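Local coordinates for D-isomer specific 2-hydroxyacid dehydrogenase family protein (Desulfovibrio vulgaris, PDB 5TX7), which catalyses the NAD-dependent interconversion of D-2-hydroxyacids and 2-oxoacids, as a member of the D-isomer specific 2-hydroxyacid dehydrogenase family, at the interface of chains A and B. Numbering follows the deposited sequence. Chains: chain A/B, D-isomer specific 2-hydroxyacid dehydrogenase family protein.

The interface of chains A and B. Residues chain A 11, 14, 289-290, 295; chain B 136-137, 139, 143.
B:Trp139 and B:Trp136 of one subunit reach into the other, where A:Trp289 comes between them, in a two-fold pairing of D-2-hydroxyacid dehydrogenase chains. Dimers are usual in this family, and the two-fold interface here is probably the biological one; the same patch recurs with the chains exchanged. B:Trp139, on a loop, enters with the far rim of its six-membered ring. Its CH2 points at the backbone oxygen A:Thr11 O, which lies at the ring edge and in its plane. A:Ala290 CB touches B:Trp139 CZ3 at 3.6 Å, while A:Pro14 CG meets CZ2 at 3.9 Å. The A:Arg295 side chain runs antiparallel to that of B:Trp139, its guanidinium plane 30° from the indole, and B:Trp139 CZ2 sits over one guanidinium face, toward its rim. The bend of the arginine chain at chi3 (-65°) helps turn that face to the ring. Its rotation is further fixed within chain A, where A:Arg295 NE donates a nearly straight 2.9 Å hydrogen bond to A:Ala290 O, approaching from above the carbonyl plane. The indoles of A:Trp289 and B:Trp136 lie with their planes about 20° apart but offset, so that they overlap at their rims: B:Trp136 CH2 sits over the A:Trp289 edge formed by NE1, CE2 and CZ2, 3.4 Å from A:Trp289 CZ2. On the opposite face of A:Trp289, A:Ala290 CB of the same chain lies above the ring centre. B:Cys137 SG fills the angle between the two indoles: it meets the A:Trp289 ring edge in plane at CZ2 (3.9 Å), lies over the B:Trp136 face toward the rim, and touches A:Thr11 CG2. Two waters link the subunits. Water 1, in the B:Trp136 ring plane, is 2.8 Å from B:Trp136 NE1 and also bridges to the A:Thr11 hydroxyl, OG1. Water 2 lies over a B:Trp139 face and joins A:Arg295 NH2 and A:Ala290 O to B:Gln143 N (3.1 Å).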
# COMPACT_ATOMS: atom_id res chain seq x y z
N THR A 11 -13.94 5.64 19.64
CA THR A 11 -13.55 5.17 18.30
C THR A 11 -13.71 6.25 17.20
O THR A 11 -12.88 6.32 16.30
CB THR A 11 -14.31 3.89 17.87
OG1 THR A 11 -15.72 4.10 17.92
CG2 THR A 11 -13.97 2.69 18.77
N PRO A 14 -10.57 9.54 19.22
CA PRO A 14 -9.68 9.19 20.32
C PRO A 14 -8.60 10.26 20.51
O PRO A 14 -7.40 9.95 20.66
CB PRO A 14 -9.09 7.86 19.85
CG PRO A 14 -8.96 8.07 18.36
CD PRO A 14 -10.18 8.86 17.97
N TRP A 289 -12.52 1.41 7.85
CA TRP A 289 -13.31 2.66 7.89
C TRP A 289 -12.67 3.85 8.57
O TRP A 289 -13.22 4.96 8.51
CB TRP A 289 -14.63 2.40 8.65
CG TRP A 289 -14.39 2.09 10.12
CD1 TRP A 289 -14.03 0.88 10.65
CD2 TRP A 289 -14.44 3.01 11.22
NE1 TRP A 289 -13.87 1.00 12.01
CE2 TRP A 289 -14.10 2.29 12.39
CE3 TRP A 289 -14.74 4.38 11.33
CZ2 TRP A 289 -14.08 2.88 13.66
CZ3 TRP A 289 -14.69 4.97 12.60
CH2 TRP A 289 -14.36 4.22 13.75
N ALA A 290 -11.56 3.63 9.26
CA ALA A 290 -11.16 4.49 10.39
C ALA A 290 -10.02 5.46 10.17
O ALA A 290 -9.36 5.85 11.14
CB ALA A 290 -10.84 3.60 11.57
N ARG A 295 -13.08 9.81 9.69
CA ARG A 295 -13.68 10.15 10.96
C ARG A 295 -14.00 11.65 11.06
O ARG A 295 -15.04 12.03 11.57
CB ARG A 295 -12.79 9.64 12.11
CG ARG A 295 -12.82 8.11 12.19
CD ARG A 295 -11.96 7.47 13.27
NE ARG A 295 -10.53 7.67 13.09
CZ ARG A 295 -9.77 8.58 13.72
NH1 ARG A 295 -10.27 9.46 14.57
NH2 ARG A 295 -8.46 8.61 13.47
N TRP B 136 -15.05 -2.68 20.27
CA TRP B 136 -15.25 -3.54 19.07
C TRP B 136 -14.14 -3.53 17.99
O TRP B 136 -13.98 -4.48 17.24
CB TRP B 136 -16.61 -3.20 18.40
CG TRP B 136 -16.74 -1.76 17.93
CD1 TRP B 136 -17.08 -0.68 18.70
CD2 TRP B 136 -16.54 -1.26 16.61
NE1 TRP B 136 -17.08 0.46 17.95
CE2 TRP B 136 -16.77 0.14 16.66
CE3 TRP B 136 -16.21 -1.85 15.39
CZ2 TRP B 136 -16.68 0.97 15.53
CZ3 TRP B 136 -16.12 -1.01 14.24
CH2 TRP B 136 -16.35 0.38 14.33
N CYS B 137 -13.41 -2.44 17.91
CA CYS B 137 -12.22 -2.34 17.08
C CYS B 137 -11.13 -1.63 17.85
O CYS B 137 -11.35 -1.14 18.96
CB CYS B 137 -12.54 -1.54 15.82
SG CYS B 137 -13.02 0.15 16.18
N TRP B 139 -6.86 0.42 17.13
CA TRP B 139 -5.67 0.69 16.36
C TRP B 139 -4.58 1.25 17.29
O TRP B 139 -4.85 2.14 18.11
CB TRP B 139 -5.94 1.61 15.16
CG TRP B 139 -6.60 2.94 15.44
CD1 TRP B 139 -5.98 4.12 15.78
CD2 TRP B 139 -8.00 3.22 15.37
NE1 TRP B 139 -6.94 5.12 15.95
CE2 TRP B 139 -8.17 4.59 15.69
CE3 TRP B 139 -9.12 2.45 15.06
CZ2 TRP B 139 -9.42 5.20 15.71
CZ3 TRP B 139 -10.38 3.06 15.09
CH2 TRP B 139 -10.51 4.42 15.41
N GLN B 143 -4.76 5.47 11.61
CA GLN B 143 -5.03 5.11 10.23
C GLN B 143 -5.09 6.41 9.41
O GLN B 143 -5.82 7.34 9.73
CB GLN B 143 -6.32 4.31 10.10
CG GLN B 143 -6.33 3.01 10.88
CD GLN B 143 -5.26 2.04 10.39
OE1 GLN B 143 -5.43 1.36 9.38
NE2 GLN B 143 -4.15 2.00 11.09
O HOH W 1 -17.38 2.69 19.60
O HOH W 2 -7.48 6.09 12.84